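Local coordinates for putative immunoglobulin-blocking virulence protein (Mycoplasma mycoides subsp. capri, PDB 7ADK) that probably acts as a virulence factor that binds host immunoglobulins and blocks their function, at residues Y517-T530 against G572-F586. Sequence-based numbering, arbitrary orientation.
Sequences YNPLALRNTTWINT and GLRMVYYARNNEPFF
Gly572 sits beneath Leu520 and Pro519: with no side chain in between, Leu520 CD2 packs on its CA at 3.5 Å, while Pro519 touches its carbonyl oxygen with CB and CG. A turn further along the helix, Met575 bends at chi3 and brings its SD and CE methyl up to the Pro519 carbonyl oxygen. Val576 splits its two branches, CG2 packing against Pro519 CB at 3.5 Å and CG1 meeting the hydroxyl oxygen of Tyr517.

Just past the helix end, Arg580 spans the gap with its guanidinium. NH2 donates to Leu522 O (3.0 Å), which lies near the guanidinium plane although the donor stands well above the plane of the carbonyl; Thr525 N reaches the same oxygen from the other face, closing the type I turn of 522-525. NH1 makes a weak bond to Thr525 O, 2.8 Å long but bent to 130°. The third nitrogen, NE, donates a nearly straight hydrogen bond to Glu583 OE2, part of a salt bridge, so the group is fixed in rotation, and Phe586 CE2 sits above the rim of one of its faces, with NH1 at the edge of the phenyl ring.

Beyond the turn at 580-583, Pro584 CB rests on Thr530 OG1 and CG2. Phe585 then swings CG anti to its backbone N (chi1 -176°), which carries the ring in among Ile528, Leu522 and Tyr517: Ile528 CG2 makes a CH-pi contact over one face, 3.8 Å from the centroid, and the CE1 edge points at the face of Tyr517 in an edge-to-face pair with planes at 59°. Phe586 completes the cluster, its CZ 3.7 Å from Ile528 CD1.

This buried aromatic-aliphatic core joins the loop after strand 516-517, outermost within this chain in a parallel sheet, to the C-terminal half of helix 567-579 and the turn that follows; that helix lies in the beta-alpha-beta crossover between the next strands, 553-555 and 608-610.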
ATOM      1  N   TYR A 517      20.948  -9.747  -0.048  1.00 54.89           N
ATOM      2  CA  TYR A 517      22.305  -9.602   0.451  1.00 54.89           C
ATOM      3  C   TYR A 517      23.271  -9.818  -0.704  1.00 54.89           C
ATOM      4  O   TYR A 517      22.976 -10.538  -1.660  1.00 54.89           O
ATOM      5  CB  TYR A 517      22.559 -10.541   1.638  1.00 54.89           C
ATOM      6  CG  TYR A 517      22.563 -12.028   1.338  1.00 54.89           C
ATOM      7  CD1 TYR A 517      21.349 -12.710   1.211  1.00 54.89           C
ATOM      8  CD2 TYR A 517      23.769 -12.740   1.217  1.00 54.89           C
ATOM      9  CE1 TYR A 517      21.322 -14.094   0.979  1.00 54.89           C
ATOM     10  CE2 TYR A 517      23.750 -14.124   0.967  1.00 54.89           C
ATOM     11  CZ  TYR A 517      22.525 -14.809   0.868  1.00 54.89           C
ATOM     12  OH  TYR A 517      22.500 -16.152   0.719  1.00 54.89           O
ATOM     13  N   ASN A 518      24.433  -9.185  -0.625  1.00 59.42           N
ATOM     14  CA  ASN A 518      25.546  -9.549  -1.485  1.00 59.42           C
ATOM     15  C   ASN A 518      26.245 -10.758  -0.846  1.00 59.42           C
ATOM     16  O   ASN A 518      26.702 -10.646   0.289  1.00 59.42           O
ATOM     17  CB  ASN A 518      26.461  -8.334  -1.678  1.00 59.42           C
ATOM     18  CG  ASN A 518      27.467  -8.532  -2.791  1.00 59.42           C
ATOM     19  OD1 ASN A 518      28.008  -9.600  -2.981  1.00 59.42           O
ATOM     20  ND2 ASN A 518      27.746  -7.520  -3.559  1.00 59.42           N
ATOM     21  N   PRO A 519      26.370 -11.916  -1.512  1.00 59.19           N
ATOM     22  CA  PRO A 519      26.994 -13.067  -0.881  1.00 59.19           C
ATOM     23  C   PRO A 519      28.477 -12.850  -0.569  1.00 59.19           C
ATOM     24  O   PRO A 519      28.965 -13.368   0.426  1.00 59.19           O
ATOM     25  CB  PRO A 519      26.732 -14.218  -1.837  1.00 59.19           C
ATOM     26  CG  PRO A 519      26.582 -13.558  -3.199  1.00 59.19           C
ATOM     27  CD  PRO A 519      25.908 -12.239  -2.851  1.00 59.19           C
ATOM     28  N   LEU A 520      29.173 -11.985  -1.307  1.00 61.22           N
ATOM     29  CA  LEU A 520      30.556 -11.600  -1.028  1.00 61.22           C
ATOM     30  C   LEU A 520      30.707 -10.742   0.240  1.00 61.22           C
ATOM     31  O   LEU A 520      31.766 -10.756   0.851  1.00 61.22           O
ATOM     32  CB  LEU A 520      31.115 -10.863  -2.250  1.00 61.22           C
ATOM     33  CG  LEU A 520      31.072 -11.674  -3.554  1.00 61.22           C
ATOM     34  CD1 LEU A 520      31.364 -10.759  -4.725  1.00 61.22           C
ATOM     35  CD2 LEU A 520      32.092 -12.801  -3.525  1.00 61.22           C
ATOM     36  N   ALA A 521      29.664 -10.041   0.695  1.00 61.56           N
ATOM     37  CA  ALA A 521      29.695  -9.235   1.920  1.00 61.56           C
ATOM     38  C   ALA A 521      29.840 -10.046   3.217  1.00 61.56           C
ATOM     39  O   ALA A 521      30.075  -9.458   4.266  1.00 61.56           O
ATOM     40  CB  ALA A 521      28.441  -8.365   1.979  1.00 61.56           C
ATOM     41  N   LEU A 522      29.732 -11.372   3.171  1.00 59.09           N
ATOM     42  CA  LEU A 522      29.789 -12.241   4.342  1.00 59.09           C
ATOM     43  C   LEU A 522      31.068 -13.091   4.386  1.00 59.09           C
ATOM     44  O   LEU A 522      31.134 -14.024   5.183  1.00 59.09           O
ATOM     45  CB  LEU A 522      28.520 -13.108   4.357  1.00 59.09           C
ATOM     46  CG  LEU A 522      27.186 -12.341   4.289  1.00 59.09           C
ATOM     47  CD1 LEU A 522      26.037 -13.335   4.155  1.00 59.09           C
ATOM     48  CD2 LEU A 522      26.969 -11.497   5.532  1.00 59.09           C
ATOM     49  N   ARG A 523      32.074 -12.820   3.541  1.00 66.46           N
ATOM     50  CA  ARG A 523      33.182 -13.753   3.253  1.00 66.46           C
ATOM     51  C   ARG A 523      33.924 -14.239   4.501  1.00 66.46           C
ATOM     52  O   ARG A 523      34.212 -15.423   4.621  1.00 66.46           O
ATOM     53  CB  ARG A 523      34.145 -13.105   2.239  1.00 66.46           C
ATOM     54  CG  ARG A 523      35.057 -14.150   1.596  1.00 66.46           C
ATOM     55  CD  ARG A 523      36.276 -13.551   0.887  1.00 66.46           C
ATOM     56  NE  ARG A 523      35.970 -12.933  -0.408  1.00 66.46           N
ATOM     57  CZ  ARG A 523      35.768 -13.539  -1.556  1.00 66.46           C
ATOM     58  NH1 ARG A 523      35.615 -14.818  -1.671  1.00 66.46           N
ATOM     59  NH2 ARG A 523      35.727 -12.836  -2.641  1.00 66.46           N
ATOM     60  N   ASN A 524      34.177 -13.340   5.443  1.00 70.79           N
ATOM     61  CA  ASN A 524      34.872 -13.594   6.713  1.00 70.79           C
ATOM     62  C   ASN A 524      33.977 -13.316   7.943  1.00 70.79           C
ATOM     63  O   ASN A 524      34.423 -12.912   9.017  1.00 70.79           O
ATOM     64  CB  ASN A 524      36.268 -12.962   6.715  1.00 70.79           C
ATOM     65  CG  ASN A 524      36.294 -11.641   6.004  1.00 70.79           C
ATOM     66  OD1 ASN A 524      35.656 -10.691   6.422  1.00 70.79           O
ATOM     67  ND2 ASN A 524      36.932 -11.571   4.869  1.00 70.79           N
ATOM     68  N   THR A 525      32.682 -13.611   7.786  1.00 62.83           N
ATOM     69  CA  THR A 525      31.726 -13.803   8.884  1.00 62.83           C
ATOM     70  C   THR A 525      31.577 -15.289   9.164  1.00 62.83           C
ATOM     71  O   THR A 525      31.238 -16.039   8.259  1.00 62.83           O
ATOM     72  CB  THR A 525      30.364 -13.202   8.532  1.00 62.83           C
ATOM     73  OG1 THR A 525      30.482 -11.806   8.451  1.00 62.83           O
ATOM     74  CG2 THR A 525      29.285 -13.491   9.564  1.00 62.83           C
ATOM     75  N   THR A 526      31.815 -15.720  10.405  1.00 62.67           N
ATOM     76  CA  THR A 526      31.819 -17.149  10.769  1.00 62.67           C
ATOM     77  C   THR A 526      30.416 -17.760  10.881  1.00 62.67           C
ATOM     78  O   THR A 526      30.249 -18.929  10.553  1.00 62.67           O
ATOM     79  CB  THR A 526      32.582 -17.331  12.085  1.00 62.67           C
ATOM     80  OG1 THR A 526      33.942 -17.067  11.900  1.00 62.67           O
ATOM     81  CG2 THR A 526      32.490 -18.711  12.723  1.00 62.67           C
ATOM     82  N   TRP A 527      29.416 -16.995  11.347  1.00 60.02           N
ATOM     83  CA  TRP A 527      28.032 -17.458  11.530  1.00 60.02           C
ATOM     84  C   TRP A 527      27.045 -16.288  11.465  1.00 60.02           C
ATOM     85  O   TRP A 527      27.164 -15.331  12.227  1.00 60.02           O
ATOM     86  CB  TRP A 527      27.919 -18.240  12.859  1.00 60.02           C
ATOM     87  CG  TRP A 527      26.616 -18.922  13.164  1.00 60.02           C
ATOM     88  CD1 TRP A 527      26.239 -20.134  12.699  1.00 60.02           C
ATOM     89  CD2 TRP A 527      25.534 -18.492  14.045  1.00 60.02           C
ATOM     90  NE1 TRP A 527      25.011 -20.482  13.227  1.00 60.02           N
ATOM     91  CE2 TRP A 527      24.537 -19.508  14.068  1.00 60.02           C
ATOM     92  CE3 TRP A 527      25.300 -17.360  14.853  1.00 60.02           C
ATOM     93  CZ2 TRP A 527      23.379 -19.412  14.844  1.00 60.02           C
ATOM     94  CZ3 TRP A 527      24.145 -17.262  15.644  1.00 60.02           C
ATOM     95  CH2 TRP A 527      23.187 -18.283  15.650  1.00 60.02           C
ATOM     96  N   ILE A 528      26.084 -16.336  10.543  1.00 58.78           N
ATOM     97  CA  ILE A 528      25.014 -15.338  10.431  1.00 58.78           C
ATOM     98  C   ILE A 528      23.805 -15.892  11.185  1.00 58.78           C
ATOM     99  O   ILE A 528      23.426 -17.046  10.987  1.00 58.78           O
ATOM    100  CB  ILE A 528      24.644 -14.992   8.963  1.00 58.78           C
ATOM    101  CG1 ILE A 528      25.848 -14.684   8.057  1.00 58.78           C
ATOM    102  CG2 ILE A 528      23.708 -13.773   8.932  1.00 58.78           C
ATOM    103  CD1 ILE A 528      26.455 -15.891   7.369  1.00 58.78           C
ATOM    104  N   ASN A 529      23.211 -15.101  12.070  1.00 59.63           N
ATOM    105  CA  ASN A 529      22.140 -15.541  12.946  1.00 59.63           C
ATOM    106  C   ASN A 529      20.865 -15.853  12.157  1.00 59.63           C
ATOM    107  O   ASN A 529      20.287 -15.000  11.479  1.00 59.63           O
ATOM    108  CB  ASN A 529      21.890 -14.509  14.045  1.00 59.63           C
ATOM    109  CG  ASN A 529      20.934 -14.990  15.110  1.00 59.63           C
ATOM    110  OD1 ASN A 529      20.681 -16.171  15.270  1.00 59.63           O
ATOM    111  ND2 ASN A 529      20.373 -14.085  15.858  1.00 59.63           N
ATOM    112  N   THR A 530      20.458 -17.110  12.282  1.00 58.87           N
ATOM    113  CA  THR A 530      19.375 -17.789  11.555  1.00 58.87           C
ATOM    114  C   THR A 530      18.307 -18.359  12.495  1.00 58.87           C
ATOM    115  O   THR A 530      17.199 -18.704  12.083  1.00 58.87           O
ATOM    116  CB  THR A 530      20.037 -18.893  10.726  1.00 58.87           C
ATOM    117  OG1 THR A 530      19.118 -19.455   9.820  1.00 58.87           O
ATOM    118  CG2 THR A 530      20.641 -20.004  11.595  1.00 58.87           C
ATOM    119  N   GLY A 572      31.137 -15.713  -5.562  1.00 67.32           N
ATOM    120  CA  GLY A 572      30.037 -15.327  -4.681  1.00 67.32           C
ATOM    121  C   GLY A 572      28.800 -16.211  -4.826  1.00 67.32           C
ATOM    122  O   GLY A 572      28.127 -16.495  -3.840  1.00 67.32           O
ATOM    123  N   LEU A 573      28.510 -16.681  -6.035  1.00 65.08           N
ATOM    124  CA  LEU A 573      27.348 -17.499  -6.378  1.00 65.08           C
ATOM    125  C   LEU A 573      27.480 -18.926  -5.828  1.00 65.08           C
ATOM    126  O   LEU A 573      26.572 -19.434  -5.174  1.00 65.08           O
ATOM    127  CB  LEU A 573      27.215 -17.449  -7.909  1.00 65.08           C
ATOM    128  CG  LEU A 573      25.868 -17.806  -8.511  1.00 65.08           C
ATOM    129  CD1 LEU A 573      24.850 -16.748  -8.203  1.00 65.08           C
ATOM    130  CD2 LEU A 573      25.966 -17.883 -10.021  1.00 65.08           C
ATOM    131  N   ARG A 574      28.640 -19.561  -6.015  1.00 68.06           N
ATOM    132  CA  ARG A 574      28.939 -20.896  -5.485  1.00 68.06           C
ATOM    133  C   ARG A 574      29.116 -20.899  -3.965  1.00 68.06           C
ATOM    134  O   ARG A 574      28.838 -21.926  -3.356  1.00 68.06           O
ATOM    135  CB  ARG A 574      30.152 -21.471  -6.235  1.00 68.06           C
ATOM    136  CG  ARG A 574      30.428 -22.950  -5.916  1.00 68.06           C
ATOM    137  CD  ARG A 574      31.521 -23.536  -6.814  1.00 68.06           C
ATOM    138  NE  ARG A 574      31.698 -24.993  -6.653  1.00 68.06           N
ATOM    139  CZ  ARG A 574      32.302 -25.626  -5.663  1.00 68.06           C
ATOM    140  NH1 ARG A 574      32.733 -25.004  -4.621  1.00 68.06           N
ATOM    141  NH2 ARG A 574      32.507 -26.896  -5.711  1.00 68.06           N
ATOM    142  N   MET A 575      29.487 -19.778  -3.335  1.00 63.09           N
ATOM    143  CA  MET A 575      29.530 -19.647  -1.873  1.00 63.09           C
ATOM    144  C   MET A 575      28.212 -20.076  -1.241  1.00 63.09           C
ATOM    145  O   MET A 575      28.159 -20.938  -0.369  1.00 63.09           O
ATOM    146  CB  MET A 575      29.859 -18.204  -1.454  1.00 63.09           C
ATOM    147  CG  MET A 575      30.361 -18.200  -0.012  1.00 63.09           C
ATOM    148  SD  MET A 575      30.480 -16.598   0.797  1.00 63.09           S
ATOM    149  CE  MET A 575      28.761 -16.372   1.240  1.00 63.09           C
ATOM    150  N   VAL A 576      27.119 -19.531  -1.752  1.00 58.34           N
ATOM    151  CA  VAL A 576      25.768 -19.823  -1.292  1.00 58.34           C
ATOM    152  C   VAL A 576      25.288 -21.184  -1.788  1.00 58.34           C
ATOM    153  O   VAL A 576      24.805 -22.010  -1.020  1.00 58.34           O
ATOM    154  CB  VAL A 576      24.841 -18.711  -1.774  1.00 58.34           C
ATOM    155  CG1 VAL A 576      23.443 -18.921  -1.256  1.00 58.34           C
ATOM    156  CG2 VAL A 576      25.349 -17.358  -1.323  1.00 58.34           C
ATOM    157  N   TYR A 577      25.437 -21.438  -3.085  1.00 58.67           N
ATOM    158  CA  TYR A 577      24.852 -22.605  -3.720  1.00 58.67           C
ATOM    159  C   TYR A 577      25.570 -23.914  -3.400  1.00 58.67           C
ATOM    160  O   TYR A 577      24.925 -24.947  -3.540  1.00 58.67           O
ATOM    161  CB  TYR A 577      24.707 -22.336  -5.228  1.00 58.67           C
ATOM    162  CG  TYR A 577      23.724 -21.229  -5.646  1.00 58.67           C
ATOM    163  CD1 TYR A 577      22.749 -20.740  -4.756  1.00 58.67           C
ATOM    164  CD2 TYR A 577      23.760 -20.698  -6.953  1.00 58.67           C
ATOM    165  CE1 TYR A 577      21.837 -19.754  -5.149  1.00 58.67           C
ATOM    166  CE2 TYR A 577      22.850 -19.696  -7.349  1.00 58.67           C
ATOM    167  CZ  TYR A 577      21.882 -19.220  -6.445  1.00 58.67           C
ATOM    168  OH  TYR A 577      20.986 -18.270  -6.814  1.00 58.67           O
ATOM    169  N   TYR A 578      26.832 -23.931  -2.949  1.00 63.18           N
ATOM    170  CA  TYR A 578      27.562 -25.176  -2.622  1.00 63.18           C
ATOM    171  C   TYR A 578      28.644 -25.074  -1.538  1.00 63.18           C
ATOM    172  O   TYR A 578      28.704 -25.960  -0.696  1.00 63.18           O
ATOM    173  CB  TYR A 578      28.200 -25.794  -3.870  1.00 63.18           C
ATOM    174  CG  TYR A 578      27.232 -26.217  -4.957  1.00 63.18           C
ATOM    175  CD1 TYR A 578      26.466 -27.387  -4.800  1.00 63.18           C
ATOM    176  CD2 TYR A 578      27.068 -25.423  -6.103  1.00 63.18           C
ATOM    177  CE1 TYR A 578      25.530 -27.753  -5.783  1.00 63.18           C
ATOM    178  CE2 TYR A 578      26.130 -25.782  -7.082  1.00 63.18           C
ATOM    179  CZ  TYR A 578      25.364 -26.950  -6.927  1.00 63.18           C
ATOM    180  OH  TYR A 578      24.465 -27.269  -7.884  1.00 63.18           O
ATOM    181  N   ALA A 579      29.500 -24.055  -1.521  1.00 61.31           N
ATOM    182  CA  ALA A 579      30.661 -24.038  -0.624  1.00 61.31           C
ATOM    183  C   ALA A 579      30.304 -23.802   0.859  1.00 61.31           C
ATOM    184  O   ALA A 579      31.001 -24.289   1.745  1.00 61.31           O
ATOM    185  CB  ALA A 579      31.670 -23.006  -1.119  1.00 61.31           C
ATOM    186  N   ARG A 580      29.215 -23.083   1.151  1.00 60.55           N
ATOM    187  CA  ARG A 580      28.656 -22.883   2.500  1.00 60.55           C
ATOM    188  C   ARG A 580      27.197 -23.346   2.595  1.00 60.55           C
ATOM    189  O   ARG A 580      26.496 -23.039   3.548  1.00 60.55           O
ATOM    190  CB  ARG A 580      28.854 -21.428   2.955  1.00 60.55           C
ATOM    191  CG  ARG A 580      30.322 -21.073   3.193  1.00 60.55           C
ATOM    192  CD  ARG A 580      30.553 -19.593   3.503  1.00 60.55           C
ATOM    193  NE  ARG A 580      30.173 -19.248   4.875  1.00 60.55           N
ATOM    194  CZ  ARG A 580      30.157 -18.046   5.417  1.00 60.55           C
ATOM    195  NH1 ARG A 580      29.819 -17.908   6.652  1.00 60.55           N
ATOM    196  NH2 ARG A 580      30.490 -16.962   4.781  1.00 60.55           N
ATOM    197  N   ASN A 581      26.699 -24.107   1.621  1.00 61.86           N
ATOM    198  CA  ASN A 581      25.286 -24.457   1.514  1.00 61.86           C
ATOM    199  C   ASN A 581      24.759 -25.271   2.705  1.00 61.86           C
ATOM    200  O   ASN A 581      23.570 -25.215   2.994  1.00 61.86           O
ATOM    201  CB  ASN A 581      25.075 -25.201   0.193  1.00 61.86           C
ATOM    202  CG  ASN A 581      23.655 -25.682  -0.027  1.00 61.86           C
ATOM    203  OD1 ASN A 581      22.790 -24.977  -0.503  1.00 61.86           O
ATOM    204  ND2 ASN A 581      23.373 -26.919   0.276  1.00 61.86           N
ATOM    205  N   ASN A 582      25.570 -26.063   3.398  1.00 63.30           N
ATOM    206  CA  ASN A 582      25.058 -26.854   4.517  1.00 63.30           C
ATOM    207  C   ASN A 582      24.666 -26.001   5.742  1.00 63.30           C
ATOM    208  O   ASN A 582      23.993 -26.499   6.635  1.00 63.30           O
ATOM    209  CB  ASN A 582      26.033 -27.997   4.824  1.00 63.30           C
ATOM    210  CG  ASN A 582      27.284 -27.562   5.534  1.00 63.30           C
ATOM    211  OD1 ASN A 582      27.920 -26.582   5.180  1.00 63.30           O
ATOM    212  ND2 ASN A 582      27.656 -28.272   6.556  1.00 63.30           N
ATOM    213  N   GLU A 583      25.035 -24.723   5.786  1.00 63.58           N
ATOM    214  CA  GLU A 583      24.633 -23.768   6.820  1.00 63.58           C
ATOM    215  C   GLU A 583      23.213 -23.221   6.590  1.00 63.58           C
ATOM    216  O   GLU A 583      22.866 -22.924   5.450  1.00 63.58           O
ATOM    217  CB  GLU A 583      25.567 -22.554   6.849  1.00 63.58           C
ATOM    218  CG  GLU A 583      27.063 -22.855   6.964  1.00 63.58           C
ATOM    219  CD  GLU A 583      27.922 -21.582   6.893  1.00 63.58           C
ATOM    220  OE1 GLU A 583      27.461 -20.516   7.360  1.00 63.58           O
ATOM    221  OE2 GLU A 583      29.069 -21.639   6.410  1.00 63.58           O
ATOM    222  N   PRO A 584      22.404 -22.968   7.635  1.00 59.00           N
ATOM    223  CA  PRO A 584      21.014 -22.536   7.471  1.00 59.00           C
ATOM    224  C   PRO A 584      20.784 -21.202   6.751  1.00 59.00           C
ATOM    225  O   PRO A 584      19.784 -21.040   6.066  1.00 59.00           O
ATOM    226  CB  PRO A 584      20.459 -22.444   8.883  1.00 59.00           C
ATOM    227  CG  PRO A 584      21.339 -23.358   9.714  1.00 59.00           C
ATOM    228  CD  PRO A 584      22.691 -23.257   9.031  1.00 59.00           C
ATOM    229  N   PHE A 585      21.676 -20.220   6.889  1.00 53.69           N
ATOM    230  CA  PHE A 585      21.485 -18.895   6.273  1.00 53.69           C
ATOM    231  C   PHE A 585      21.562 -18.953   4.748  1.00 53.69           C
ATOM    232  O   PHE A 585      20.804 -18.297   4.038  1.00 53.69           O
ATOM    233  CB  PHE A 585      22.508 -17.888   6.818  1.00 53.69           C
ATOM    234  CG  PHE A 585      22.300 -16.475   6.306  1.00 53.69           C
ATOM    235  CD1 PHE A 585      22.976 -16.019   5.161  1.00 53.69           C
ATOM    236  CD2 PHE A 585      21.377 -15.628   6.942  1.00 53.69           C
ATOM    237  CE1 PHE A 585      22.736 -14.733   4.668  1.00 53.69           C
ATOM    238  CE2 PHE A 585      21.141 -14.343   6.445  1.00 53.69           C
ATOM    239  CZ  PHE A 585      21.822 -13.892   5.309  1.00 53.69           C
ATOM    240  N   PHE A 586      22.469 -19.764   4.209  1.00 55.08           N
ATOM    241  CA  PHE A 586      22.666 -19.920   2.765  1.00 55.08           C
ATOM    242  C   PHE A 586      21.611 -20.802   2.084  1.00 55.08           C
ATOM    243  O   PHE A 586      21.654 -20.987   0.872  1.00 55.08           O
ATOM    244  CB  PHE A 586      24.105 -20.365   2.489  1.00 55.08           C
ATOM    245  CG  PHE A 586      25.106 -19.334   2.945  1.00 55.08           C
ATOM    246  CD1 PHE A 586      25.124 -18.060   2.364  1.00 55.08           C
ATOM    247  CD2 PHE A 586      25.940 -19.594   4.033  1.00 55.08           C
ATOM    248  CE1 PHE A 586      25.993 -17.069   2.841  1.00 55.08           C
ATOM    249  CE2 PHE A 586      26.789 -18.602   4.530  1.00 55.08           C
ATOM    250  CZ  PHE A 586      26.827 -17.338   3.933  1.00 55.08           C
TER